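Side-chain contacts in flavin prenyltransferase UbiX (PDB 6M8V), which probably joins a dimethylallyl group from dimethylallyl phosphate to reduced FMN, making the prenylated flavin cofactor used by UbiD decarboxylases: residues R18-L23 and V29-S34; S36-I41 and T57-N62; I117-M122 and E130-L135. All blocks are in the same frame, centred on the assembly; numbering follows the deposited sequence.

Contact 1. Residues R18-L23 and V29-S34. With FMN (flavin mononucleotide), chain B.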
loop_
_atom_site.group_PDB
_atom_site.type_symbol
_atom_site.label_atom_id
_atom_site.label_comp_id
_atom_site.label_asym_id
_atom_site.label_seq_id
_atom_site.Cartn_x
_atom_site.Cartn_y
_atom_site.Cartn_z
ATOM N N ARG A 18 -38.409 -15.132 3.190
ATOM C CA ARG A 18 -38.286 -16.553 2.885
ATOM C C ARG A 18 -37.271 -17.239 3.794
ATOM O O ARG A 18 -37.503 -18.364 4.253
ATOM C CB ARG A 18 -37.907 -16.745 1.418
ATOM C CG ARG A 18 -37.780 -18.203 0.986
ATOM C CD ARG A 18 -39.100 -18.970 1.139
ATOM N NE ARG A 18 -40.259 -18.170 0.747
ATOM C CZ ARG A 18 -40.609 -17.922 -0.512
ATOM N NH1 ARG A 18 -39.889 -18.409 -1.517
ATOM N NH2 ARG A 18 -41.679 -17.181 -0.770
ATOM N N LEU A 19 -36.134 -16.586 4.057
ATOM C CA LEU A 19 -35.146 -17.175 4.958
ATOM C C LEU A 19 -35.725 -17.387 6.353
ATOM O O LEU A 19 -35.459 -18.411 6.995
ATOM C CB LEU A 19 -33.896 -16.292 5.029
ATOM C CG LEU A 19 -32.846 -16.690 6.075
ATOM C CD1 LEU A 19 -32.219 -18.039 5.741
ATOM C CD2 LEU A 19 -31.760 -15.614 6.223
ATOM N N LEU A 20 -36.518 -16.429 6.838
ATOM C CA LEU A 20 -37.075 -16.535 8.183
ATOM C C LEU A 20 -38.043 -17.706 8.302
ATOM O O LEU A 20 -38.113 -18.351 9.354
ATOM C CB LEU A 20 -37.780 -15.237 8.568
ATOM C CG LEU A 20 -36.915 -14.076 9.052
ATOM C CD1 LEU A 20 -37.722 -12.800 9.011
ATOM C CD2 LEU A 20 -36.405 -14.335 10.452
ATOM N N GLU A 21 -38.806 -17.994 7.244
ATOM C CA GLU A 21 -39.774 -19.078 7.362
ATOM C C GLU A 21 -39.135 -20.449 7.172
ATOM O O GLU A 21 -39.541 -21.406 7.841
ATOM C CB GLU A 21 -40.944 -18.881 6.390
ATOM C CG GLU A 21 -40.595 -18.523 4.962
ATOM C CD GLU A 21 -41.776 -17.888 4.241
ATOM O OE1 GLU A 21 -42.524 -17.123 4.890
ATOM O OE2 GLU A 21 -41.969 -18.162 3.035
ATOM N N VAL A 22 -38.125 -20.577 6.306
ATOM C CA VAL A 22 -37.415 -21.851 6.231
ATOM C C VAL A 22 -36.552 -22.110 7.461
ATOM O O VAL A 22 -36.140 -23.251 7.683
ATOM C CB VAL A 22 -36.552 -21.954 4.956
ATOM C CG1 VAL A 22 -37.395 -21.683 3.713
ATOM C CG2 VAL A 22 -35.360 -21.011 5.032
ATOM N N LEU A 23 -36.274 -21.087 8.271
ATOM C CA LEU A 23 -35.513 -21.239 9.505
ATOM C C LEU A 23 -36.392 -21.447 10.728
ATOM O O LEU A 23 -35.852 -21.727 11.811
ATOM C CB LEU A 23 -34.624 -20.010 9.737
ATOM C CG LEU A 23 -33.297 -19.933 8.974
ATOM C CD1 LEU A 23 -32.568 -18.667 9.357
ATOM C CD2 LEU A 23 -32.466 -21.155 9.297
ATOM N N VAL A 29 -33.911 -18.085 16.112
ATOM C CA VAL A 29 -33.725 -16.940 15.235
ATOM C C VAL A 29 -34.026 -15.673 16.021
ATOM O O VAL A 29 -35.125 -15.516 16.568
ATOM C CB VAL A 29 -34.612 -17.042 13.986
ATOM C CG1 VAL A 29 -34.511 -15.771 13.160
ATOM C CG2 VAL A 29 -34.216 -18.261 13.161
ATOM N N ASN A 30 -33.047 -14.775 16.083
ATOM C CA ASN A 30 -33.250 -13.424 16.586
ATOM C C ASN A 30 -33.305 -12.463 15.405
ATOM O O ASN A 30 -32.498 -12.559 14.476
ATOM C CB ASN A 30 -32.137 -13.018 17.553
ATOM C CG ASN A 30 -32.179 -13.802 18.853
ATOM O OD1 ASN A 30 -32.642 -14.939 18.889
ATOM N ND2 ASN A 30 -31.689 -13.196 19.928
ATOM N N LEU A 31 -34.271 -11.550 15.438
ATOM C CA LEU A 31 -34.575 -10.691 14.305
ATOM C C LEU A 31 -34.424 -9.230 14.692
ATOM O O LEU A 31 -34.873 -8.811 15.763
ATOM C CB LEU A 31 -35.994 -10.948 13.794
ATOM C CG LEU A 31 -36.532 -10.145 12.608
ATOM C CD1 LEU A 31 -35.728 -10.407 11.342
ATOM C CD2 LEU A 31 -37.993 -10.493 12.391
ATOM N N ILE A 32 -33.778 -8.463 13.817
ATOM C CA ILE A 32 -33.707 -7.011 13.924
ATOM C C ILE A 32 -34.082 -6.431 12.568
ATOM O O ILE A 32 -33.601 -6.905 11.533
ATOM C CB ILE A 32 -32.307 -6.524 14.348
ATOM C CG1 ILE A 32 -31.747 -7.382 15.484
ATOM C CG2 ILE A 32 -32.357 -5.054 14.749
ATOM C CD1 ILE A 32 -30.248 -7.224 15.692
ATOM N N ILE A 33 -34.938 -5.412 12.573
ATOM C CA ILE A 33 -35.407 -4.761 11.352
ATOM C C ILE A 33 -35.173 -3.264 11.504
ATOM O O ILE A 33 -35.683 -2.647 12.447
ATOM C CB ILE A 33 -36.892 -5.058 11.070
ATOM C CG1 ILE A 33 -37.147 -6.569 11.060
ATOM C CG2 ILE A 33 -37.321 -4.447 9.746
ATOM C CD1 ILE A 33 -38.618 -6.953 10.951
ATOM N N SER A 34 -34.396 -2.684 10.591
ATOM C CA SER A 34 -34.146 -1.252 10.653
ATOM C C SER A 34 -35.393 -0.476 10.237
ATOM O O SER A 34 -36.286 -0.997 9.561
ATOM C CB SER A 34 -32.974 -0.860 9.751
ATOM O OG SER A 34 -33.331 -0.970 8.384
HETATM N N1 FMN B . -29.983 1.289 -0.708
HETATM C C2 FMN B . -29.149 0.315 -1.215
HETATM O O2 FMN B . -27.971 0.363 -0.901
HETATM N N3 FMN B . -29.616 -0.690 -2.055
HETATM C C4 FMN B . -30.968 -0.709 -2.376
HETATM O O4 FMN B . -31.458 -1.574 -3.108
HETATM C C4A FMN B . -31.807 0.271 -1.866
HETATM N N5 FMN B . -33.135 0.230 -2.206
HETATM C C5A FMN B . -33.985 1.187 -1.712
HETATM C C6 FMN B . -35.318 1.121 -2.067
HETATM C C7 FMN B . -36.195 2.073 -1.587
HETATM C C7M FMN B . -37.634 1.989 -1.974
HETATM C C8 FMN B . -35.744 3.087 -0.752
HETATM C C8M FMN B . -36.718 4.103 -0.242
HETATM C C9 FMN B . -34.401 3.154 -0.394
HETATM C C9A FMN B . -33.515 2.198 -0.876
HETATM N N10 FMN B . -32.177 2.242 -0.528
HETATM C C10 FMN B . -31.322 1.276 -1.032
HETATM C "C1'" FMN B . -31.654 3.339 0.365
HETATM C "C2'" FMN B . -31.403 2.865 1.792
HETATM O "O2'" FMN B . -32.616 2.443 2.374
HETATM C "C3'" FMN B . -30.809 3.968 2.654
HETATM O "O3'" FMN B . -29.436 4.126 2.357
HETATM C "C4'" FMN B . -31.023 3.682 4.141
HETATM O "O4'" FMN B . -30.425 4.705 4.902
HETATM C "C5'" FMN B . -30.477 2.331 4.593
HETATM O "O5'" FMN B . -30.521 2.276 6.007
HETATM P P FMN B . -30.492 0.876 6.811
HETATM O O1P FMN B . -31.738 0.103 6.488
HETATM O O2P FMN B . -29.294 0.082 6.348
HETATM O O3P FMN B . -30.396 1.141 8.293
#

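Contact 2. Residues S36-I41 and T57-N62. With FMN (flavin mononucleotide), chain B.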
loop_
_atom_site.group_PDB
_atom_site.type_symbol
_atom_site.label_atom_id
_atom_site.label_comp_id
_atom_site.label_asym_id
_atom_site.label_seq_id
_atom_site.Cartn_x
_atom_site.Cartn_y
_atom_site.Cartn_z
ATOM N N SER A 36 -35.705 1.864 8.043
ATOM C CA SER A 36 -35.820 1.910 6.588
ATOM C C SER A 36 -36.393 0.610 6.038
ATOM O O SER A 36 -37.223 0.627 5.121
ATOM C CB SER A 36 -34.457 2.196 5.959
ATOM O OG SER A 36 -33.960 3.456 6.368
ATOM N N ALA A 37 -35.954 -0.531 6.581
ATOM C CA ALA A 37 -36.465 -1.817 6.116
ATOM C C ALA A 37 -37.949 -1.976 6.428
ATOM O O ALA A 37 -38.675 -2.620 5.661
ATOM C CB ALA A 37 -35.663 -2.964 6.732
ATOM N N LYS A 38 -38.418 -1.404 7.540
ATOM C CA LYS A 38 -39.844 -1.455 7.845
ATOM C C LYS A 38 -40.662 -0.826 6.726
ATOM O O LYS A 38 -41.685 -1.380 6.308
ATOM C CB LYS A 38 -40.133 -0.755 9.171
ATOM C CG LYS A 38 -39.627 -1.487 10.401
ATOM C CD LYS A 38 -39.819 -0.624 11.642
ATOM C CE LYS A 38 -39.445 -1.363 12.915
ATOM N NZ LYS A 38 -39.536 -0.462 14.099
ATOM N N LYS A 39 -40.209 0.317 6.206
ATOM C CA LYS A 39 -40.901 0.942 5.082
ATOM C C LYS A 39 -40.781 0.113 3.809
ATOM O O LYS A 39 -41.717 0.080 3.006
ATOM C CB LYS A 39 -40.360 2.352 4.848
ATOM C CG LYS A 39 -40.537 3.288 6.032
ATOM C CD LYS A 39 -39.531 4.425 5.987
ATOM C CE LYS A 39 -39.661 5.333 7.201
ATOM N NZ LYS A 39 -38.504 6.270 7.296
ATOM N N ILE A 40 -39.651 -0.569 3.607
ATOM C CA ILE A 40 -39.474 -1.333 2.376
ATOM C C ILE A 40 -40.310 -2.610 2.409
ATOM O O ILE A 40 -40.880 -3.017 1.390
ATOM C CB ILE A 40 -37.980 -1.617 2.139
ATOM C CG1 ILE A 40 -37.259 -0.303 1.825
ATOM C CG2 ILE A 40 -37.786 -2.615 1.007
ATOM C CD1 ILE A 40 -35.895 -0.469 1.207
ATOM N N ILE A 41 -40.393 -3.261 3.572
ATOM C CA ILE A 41 -41.293 -4.403 3.735
ATOM C C ILE A 41 -42.718 -4.005 3.366
ATOM O O ILE A 41 -43.428 -4.730 2.658
ATOM C CB ILE A 41 -41.225 -4.938 5.176
ATOM C CG1 ILE A 41 -39.865 -5.577 5.463
ATOM C CG2 ILE A 41 -42.355 -5.931 5.438
ATOM C CD1 ILE A 41 -39.649 -5.857 6.932
ATOM N N THR A 57 -37.889 -16.217 16.800
ATOM C CA THR A 57 -37.955 -16.583 18.210
ATOM C C THR A 57 -37.774 -15.379 19.125
ATOM O O THR A 57 -38.194 -15.427 20.284
ATOM C CB THR A 57 -36.898 -17.642 18.531
ATOM O OG1 THR A 57 -36.845 -18.601 17.469
ATOM C CG2 THR A 57 -37.236 -18.359 19.833
ATOM N N ASP A 58 -37.154 -14.306 18.636
ATOM C CA ASP A 58 -37.007 -13.074 19.397
ATOM C C ASP A 58 -36.863 -11.912 18.429
ATOM O O ASP A 58 -36.371 -12.078 17.309
ATOM C CB ASP A 58 -35.795 -13.118 20.333
ATOM C CG ASP A 58 -36.110 -13.762 21.661
ATOM O OD1 ASP A 58 -37.219 -13.524 22.189
ATOM O OD2 ASP A 58 -35.247 -14.505 22.177
ATOM N N TYR A 59 -37.294 -10.735 18.872
ATOM C CA TYR A 59 -37.165 -9.512 18.097
ATOM C C TYR A 59 -36.592 -8.417 18.981
ATOM O O TYR A 59 -36.907 -8.345 20.171
ATOM C CB TYR A 59 -38.515 -9.057 17.512
ATOM C CG TYR A 59 -38.442 -7.724 16.800
ATOM C CD1 TYR A 59 -38.007 -7.643 15.484
ATOM C CD2 TYR A 59 -38.789 -6.544 17.450
ATOM C CE1 TYR A 59 -37.923 -6.424 14.828
ATOM C CE2 TYR A 59 -38.713 -5.320 16.803
ATOM C CZ TYR A 59 -38.277 -5.266 15.492
ATOM O OH TYR A 59 -38.200 -4.055 14.841
ATOM N N TYR A 60 -35.741 -7.571 18.400
ATOM C CA TYR A 60 -35.217 -6.407 19.098
ATOM C C TYR A 60 -35.236 -5.208 18.162
ATOM O O TYR A 60 -34.979 -5.340 16.962
ATOM C CB TYR A 60 -33.793 -6.647 19.614
ATOM C CG TYR A 60 -33.663 -7.806 20.572
ATOM C CD1 TYR A 60 -34.018 -7.673 21.914
ATOM C CD2 TYR A 60 -33.179 -9.033 20.141
ATOM C CE1 TYR A 60 -33.895 -8.737 22.794
ATOM C CE2 TYR A 60 -33.052 -10.096 21.011
ATOM C CZ TYR A 60 -33.412 -9.946 22.335
ATOM O OH TYR A 60 -33.282 -11.012 23.193
ATOM N N GLU A 61 -35.553 -4.042 18.717
ATOM C CA GLU A 61 -35.528 -2.818 17.933
ATOM C C GLU A 61 -34.088 -2.451 17.589
ATOM O O GLU A 61 -33.157 -2.718 18.354
ATOM C CB GLU A 61 -36.200 -1.681 18.702
ATOM C CG GLU A 61 -37.033 -0.743 17.838
ATOM C CD GLU A 61 -38.098 -1.469 17.038
ATOM O OE1 GLU A 61 -37.881 -1.706 15.833
ATOM O OE2 GLU A 61 -39.154 -1.798 17.611
ATOM N N ASN A 62 -33.908 -1.836 16.419
ATOM C CA ASN A 62 -32.566 -1.490 15.967
ATOM C C ASN A 62 -31.900 -0.447 16.853
ATOM O O ASN A 62 -30.686 -0.255 16.745
ATOM C CB ASN A 62 -32.602 -0.994 14.518
ATOM C CG ASN A 62 -31.252 -1.139 13.811
ATOM O OD1 ASN A 62 -30.372 -1.871 14.269
ATOM N ND2 ASN A 62 -31.094 -0.447 12.686
HETATM N N1 FMN B . -29.983 1.289 -0.708
HETATM C C2 FMN B . -29.149 0.315 -1.215
HETATM O O2 FMN B . -27.971 0.363 -0.901
HETATM N N3 FMN B . -29.616 -0.690 -2.055
HETATM C C4 FMN B . -30.968 -0.709 -2.376
HETATM O O4 FMN B . -31.458 -1.574 -3.108
HETATM C C4A FMN B . -31.807 0.271 -1.866
HETATM N N5 FMN B . -33.135 0.230 -2.206
HETATM C C5A FMN B . -33.985 1.187 -1.712
HETATM C C6 FMN B . -35.318 1.121 -2.067
HETATM C C7 FMN B . -36.195 2.073 -1.587
HETATM C C7M FMN B . -37.634 1.989 -1.974
HETATM C C8 FMN B . -35.744 3.087 -0.752
HETATM C C8M FMN B . -36.718 4.103 -0.242
HETATM C C9 FMN B . -34.401 3.154 -0.394
HETATM C C9A FMN B . -33.515 2.198 -0.876
HETATM N N10 FMN B . -32.177 2.242 -0.528
HETATM C C10 FMN B . -31.322 1.276 -1.032
HETATM C "C1'" FMN B . -31.654 3.339 0.365
HETATM C "C2'" FMN B . -31.403 2.865 1.792
HETATM O "O2'" FMN B . -32.616 2.443 2.374
HETATM C "C3'" FMN B . -30.809 3.968 2.654
HETATM O "O3'" FMN B . -29.436 4.126 2.357
HETATM C "C4'" FMN B . -31.023 3.682 4.141
HETATM O "O4'" FMN B . -30.425 4.705 4.902
HETATM C "C5'" FMN B . -30.477 2.331 4.593
HETATM O "O5'" FMN B . -30.521 2.276 6.007
HETATM P P FMN B . -30.492 0.876 6.811
HETATM O O1P FMN B . -31.738 0.103 6.488
HETATM O O2P FMN B . -29.294 0.082 6.348
HETATM O O3P FMN B . -30.396 1.141 8.293
#

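Contact 3. Residues I117-M122 and E130-L135. With FMN (flavin mononucleotide), chain B; PO4 (phosphate ion), chain C.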
loop_
_atom_site.group_PDB
_atom_site.type_symbol
_atom_site.label_atom_id
_atom_site.label_comp_id
_atom_site.label_asym_id
_atom_site.label_seq_id
_atom_site.Cartn_x
_atom_site.Cartn_y
_atom_site.Cartn_z
ATOM N N ILE A 117 -23.237 -11.307 4.846
ATOM C CA ILE A 117 -23.858 -10.069 4.390
ATOM C C ILE A 117 -24.256 -10.243 2.935
ATOM O O ILE A 117 -23.530 -10.865 2.153
ATOM C CB ILE A 117 -22.928 -8.848 4.564
ATOM C CG1 ILE A 117 -21.644 -9.027 3.761
ATOM C CG2 ILE A 117 -22.591 -8.644 6.032
ATOM C CD1 ILE A 117 -20.842 -7.747 3.603
ATOM N N MET A 118 -25.411 -9.688 2.570
ATOM C CA MET A 118 -25.974 -9.820 1.225
ATOM C C MET A 118 -26.242 -8.437 0.650
ATOM O O MET A 118 -27.393 -7.982 0.595
ATOM C CB MET A 118 -27.251 -10.662 1.263
ATOM C CG MET A 118 -27.091 -11.902 2.122
ATOM S SD MET A 118 -28.365 -13.140 1.867
ATOM C CE MET A 118 -28.103 -13.588 0.152
ATOM N N PRO A 119 -25.200 -7.736 0.201
ATOM C CA PRO A 119 -25.394 -6.372 -0.315
ATOM C C PRO A 119 -26.175 -6.380 -1.623
ATOM O O PRO A 119 -25.840 -7.108 -2.560
ATOM C CB PRO A 119 -23.962 -5.861 -0.511
ATOM C CG PRO A 119 -23.154 -7.097 -0.698
ATOM C CD PRO A 119 -23.788 -8.155 0.151
ATOM N N ARG A 120 -27.222 -5.558 -1.681
ATOM C CA ARG A 120 -28.127 -5.482 -2.827
ATOM C C ARG A 120 -27.992 -4.102 -3.456
ATOM O O ARG A 120 -28.483 -3.108 -2.906
ATOM C CB ARG A 120 -29.573 -5.747 -2.402
ATOM C CG ARG A 120 -30.415 -6.609 -3.367
ATOM C CD ARG A 120 -30.605 -5.978 -4.759
ATOM N NE ARG A 120 -30.858 -4.544 -4.709
ATOM C CZ ARG A 120 -30.891 -3.745 -5.770
ATOM N NH1 ARG A 120 -30.691 -4.236 -6.985
ATOM N NH2 ARG A 120 -31.108 -2.444 -5.611
ATOM N N GLU A 121 -27.334 -4.047 -4.608
ATOM C CA GLU A 121 -27.126 -2.806 -5.335
ATOM C C GLU A 121 -26.710 -3.156 -6.753
ATOM O O GLU A 121 -26.121 -4.214 -6.994
ATOM C CB GLU A 121 -26.060 -1.926 -4.664
ATOM C CG GLU A 121 -25.921 -0.535 -5.272
ATOM C CD GLU A 121 -27.268 0.155 -5.439
ATOM O OE1 GLU A 121 -27.911 -0.031 -6.499
ATOM O OE2 GLU A 121 -27.684 0.884 -4.511
ATOM N N MET A 122 -27.016 -2.261 -7.682
ATOM C CA MET A 122 -26.642 -2.511 -9.062
ATOM C C MET A 122 -26.671 -1.203 -9.844
ATOM O O MET A 122 -27.696 -0.511 -9.857
ATOM C CB MET A 122 -27.580 -3.547 -9.676
ATOM C CG MET A 122 -27.163 -4.048 -11.033
ATOM S SD MET A 122 -28.415 -5.154 -11.719
ATOM C CE MET A 122 -27.741 -5.399 -13.346
ATOM N N GLU A 130 -14.804 -1.947 -2.289
ATOM C CA GLU A 130 -13.750 -1.946 -1.281
ATOM C C GLU A 130 -14.300 -2.287 0.101
ATOM O O GLU A 130 -13.622 -2.942 0.904
ATOM C CB GLU A 130 -13.040 -0.595 -1.261
ATOM C CG GLU A 130 -11.671 -0.638 -0.593
ATOM C CD GLU A 130 -11.738 -0.360 0.899
ATOM O OE1 GLU A 130 -12.573 0.475 1.308
ATOM O OE2 GLU A 130 -10.956 -0.972 1.661
ATOM N N ASN A 131 -15.515 -1.839 0.412
ATOM C CA ASN A 131 -16.111 -2.203 1.695
ATOM C C ASN A 131 -16.362 -3.704 1.763
ATOM O O ASN A 131 -16.114 -4.336 2.793
ATOM C CB ASN A 131 -17.407 -1.414 1.921
ATOM C CG ASN A 131 -17.149 0.046 2.266
ATOM O OD1 ASN A 131 -16.063 0.398 2.715
ATOM N ND2 ASN A 131 -18.155 0.898 2.068
ATOM N N MET A 132 -16.814 -4.300 0.657
ATOM C CA MET A 132 -17.002 -5.750 0.618
ATOM C C MET A 132 -15.677 -6.492 0.699
ATOM O O MET A 132 -15.562 -7.495 1.414
ATOM C CB MET A 132 -17.758 -6.147 -0.650
ATOM C CG MET A 132 -19.227 -5.736 -0.641
ATOM S SD MET A 132 -20.128 -6.392 -2.067
ATOM C CE MET A 132 -20.024 -5.001 -3.189
ATOM N N LEU A 133 -14.666 -6.020 -0.037
ATOM C CA LEU A 133 -13.365 -6.677 -0.019
ATOM C C LEU A 133 -12.776 -6.689 1.387
ATOM O O LEU A 133 -12.295 -7.726 1.864
ATOM C CB LEU A 133 -12.418 -5.977 -0.994
ATOM C CG LEU A 133 -10.967 -6.455 -1.028
ATOM C CD1 LEU A 133 -10.897 -7.943 -1.387
ATOM C CD2 LEU A 133 -10.130 -5.602 -2.003
ATOM N N LYS A 134 -12.802 -5.539 2.064
ATOM C CA LYS A 134 -12.306 -5.461 3.435
ATOM C C LYS A 134 -12.983 -6.490 4.334
ATOM O O LYS A 134 -12.317 -7.201 5.094
ATOM C CB LYS A 134 -12.511 -4.048 3.992
ATOM C CG LYS A 134 -11.979 -3.850 5.418
ATOM C CD LYS A 134 -12.080 -2.386 5.837
ATOM C CE LYS A 134 -11.825 -2.191 7.318
ATOM N NZ LYS A 134 -12.023 -0.762 7.742
ATOM N N LEU A 135 -14.312 -6.591 4.250
ATOM C CA LEU A 135 -15.040 -7.505 5.126
ATOM C C LEU A 135 -14.764 -8.956 4.758
ATOM O O LEU A 135 -14.578 -9.799 5.641
ATOM C CB LEU A 135 -16.537 -7.204 5.063
ATOM C CG LEU A 135 -16.914 -5.895 5.769
ATOM C CD1 LEU A 135 -18.375 -5.516 5.529
ATOM C CD2 LEU A 135 -16.620 -6.018 7.246
HETATM N N1 FMN B . -29.983 1.289 -0.708
HETATM C C2 FMN B . -29.149 0.315 -1.215
HETATM O O2 FMN B . -27.971 0.363 -0.901
HETATM N N3 FMN B . -29.616 -0.690 -2.055
HETATM C C4 FMN B . -30.968 -0.709 -2.376
HETATM O O4 FMN B . -31.458 -1.574 -3.108
HETATM C C4A FMN B . -31.807 0.271 -1.866
HETATM N N5 FMN B . -33.135 0.230 -2.206
HETATM C C5A FMN B . -33.985 1.187 -1.712
HETATM C C6 FMN B . -35.318 1.121 -2.067
HETATM C C7 FMN B . -36.195 2.073 -1.587
HETATM C C7M FMN B . -37.634 1.989 -1.974
HETATM C C8 FMN B . -35.744 3.087 -0.752
HETATM C C8M FMN B . -36.718 4.103 -0.242
HETATM C C9 FMN B . -34.401 3.154 -0.394
HETATM C C9A FMN B . -33.515 2.198 -0.876
HETATM N N10 FMN B . -32.177 2.242 -0.528
HETATM C C10 FMN B . -31.322 1.276 -1.032
HETATM C "C1'" FMN B . -31.654 3.339 0.365
HETATM C "C2'" FMN B . -31.403 2.865 1.792
HETATM O "O2'" FMN B . -32.616 2.443 2.374
HETATM C "C3'" FMN B . -30.809 3.968 2.654
HETATM O "O3'" FMN B . -29.436 4.126 2.357
HETATM C "C4'" FMN B . -31.023 3.682 4.141
HETATM O "O4'" FMN B . -30.425 4.705 4.902
HETATM C "C5'" FMN B . -30.477 2.331 4.593
HETATM O "O5'" FMN B . -30.521 2.276 6.007
HETATM P P FMN B . -30.492 0.876 6.811
HETATM O O1P FMN B . -31.738 0.103 6.488
HETATM O O2P FMN B . -29.294 0.082 6.348
HETATM O O3P FMN B . -30.396 1.141 8.293
HETATM P P PO4 C . -31.346 1.217 -7.367
HETATM O O1 PO4 C . -32.509 1.929 -6.712
HETATM O O2 PO4 C . -31.840 0.310 -8.472
HETATM O O3 PO4 C . -30.394 2.231 -7.959
HETATM O O4 PO4 C . -30.636 0.395 -6.316
#

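Contact 1. Residues R18-L23 and V29-S34
Leu20 meets Val29 and Leu31 with its methyls, and Leu23 meets Val29 chiefly with its CB; the flat groups stand apart from this touch: the guanidinium of Arg18, away from the strand, has the carboxylate carbon of Glu21 at its edge and in its plane. There Arg18 NE gives a hydrogen bond of 2.9 Å to Glu21 OE2, part of a salt bridge, reaching the oxygen on its anti side and 33° out of the carboxylate plane. Both groups have second partners, since Glu21 OE1 pairs with Lys17 and Arg18 NH1 bonds to Asn161 of helix 156-171.

Facing the strand, Leu20 spreads its fork over two residues. Its CD2 rests on Val29 CG1 at 3.6 Å, while its CD1 touches Leu31 CD1 at 3.9 Å, the two leucines crossing at about a right angle. The Leu20 CG lies beside the backbone N and opposite the carbonyl carbon (chi1 -80°), a turn that carries the methyls to the strand although the side chain does not start out in that direction. Val29 divides its methyls: CG1 takes Leu20, and CG2 lies 3.9 Å from Leu23 CB.

The contact belongs to the beta-alpha-beta unit of strand 2-7, helix 13-22 and strand 28-33 in a Rossmann-like parallel sheet. Just past the strand, Ser34 is the N-cap of the next helix; its OG accepts from Ala37 N and donates to FMN O1P at 2.7 Å, so a single hydroxyl ties the helix start to the cofactor phosphate.

Between helix and strand the attraction is entirely apolar, resting on the fit of methyl groups and their shelter from water, while the ion pair lies off this interface, Arg18 being turned toward helix 156-171, and the phosphate-binding hydroxyl stands at the end of the strand.

Contact 2. Residues S36-I41 and T57-N62
Lys38 NZ donates to Glu61 OE1 at 2.7 Å, a hydrogen bond within a salt bridge. The same oxygen accepts a second bond, from Tyr59 OH at 2.6 Å, so OE1 is gripped from opposite faces of its carboxylate: the ammonium lies 54° out of the plane on one side and the phenol 41° out of it on the other. This clamp should hinder rotation of the carboxylate, and the other oxygen, Glu61 OE2, lies at the edge of the Tyr59 ring, in its plane. The extended chain of Lys38 crosses Glu61 at about a right angle and brings CE to 3.5 Å from Tyr59 OH. Trp49 makes a cation-pi contact with Lys38 and also meets the Tyr59 ring, giving the ammonium an aromatic neighbour besides its carboxylate.

In the Rossmann-like fold, helix 35-45 follows strand 28-33, and the chain then returns to strand 58-61, the outermost strand on that side of the sheet within this chain; the salt bridge links this helix to the segment 57-62 near the surface. The strand's backbone is served by its inner neighbour, Asp58 and Tyr60 bonding to Leu31. Thr57 OG1 accepts from Val29 N, and Asn62 OD1 from Ile101 N at the start of helix 100-110. Thr57 O and Asp58 OD1 are both acceptors; a glycerol hydroxyl, probably from the crystallisation liquor, bonds to the first and weakly to the second.

Within the helix, Ile41 N bonds to Ala37 O at 2.8 Å. Other side chains of the helix face the cofactor: Ser36 CB lies 3.5 Å from FMN O1P, and Ile40 sets its CD1 against the flavin benzenoid ring, 3.7 Å from FMN C6.

Contact 3. Residues I117-M122 and E130-L135
A chi1 of 60° places Ile117 CG1 between the backbone N and the carbonyl carbon and sends CD1 to Leu135 CD1, 3.8 Å away, the two chains crossing at about a right angle. Met132 CG lies anti to the carbonyl carbon (chi1 -71°) and its chain runs extended to SD, which lies against Pro119 CG; the proline has two conformers, so the closeness of that approach is doubtful.

Beyond the strand, Arg120 and Glu121 enter the flavin site. Arg120 NH2 donates almost straight (175°) to FMN O4 at 2.7 Å, the oxygen lying at the guanidinium edge and in its plane, and reaches a phosphate ion, PO4 O4, through a weak 3.0 Å bond. FMN N3 in turn donates to Arg120 O at 2.8 Å. Glu121 OE1 accepts from Met122 N at 2.7 Å, and its carboxylate forms salt bridges with Arg103 and Lys110 of the second subunit. Replacing Glu121 by alanine removes the carboxylate, which would probably deprive Arg103 and Lys110 of that countercharge and leave the Met122 N-H without this acceptor. Tyr150 of the third subunit also binds the phosphate, consistent with a site for the phosphate of dimethylallyl phosphate.

Through Met132 and Leu135, helix 126-137 packs on strand 114-119 in the crossover to strand 141-142, with Met132 also touching Val142 and Leu89 of helix 86-94.

Contacts 1 and 3 are buried helix-to-strand packings within beta-alpha-beta units on opposite sides of the chain's centre, their centres about 20 Å apart; contact 2 lies near the surface. Contacts 1 and 3 are held by apolar side chains, whereas contact 2 depends on a charged pair and a phenol. Contacts 1 and 2 touch directly, because strands 28-33 and 58-61 are neighbours in the sheet that all three contacts reach, and helix 35-45 follows the strand of contact 1. All three also reach FMN, at different parts: 29-34 the phosphate, 36-41 the phosphate and benzenoid ring, and 117-122 the pyrimidine edge, beside a phosphate ion also bound by the second and third subunits.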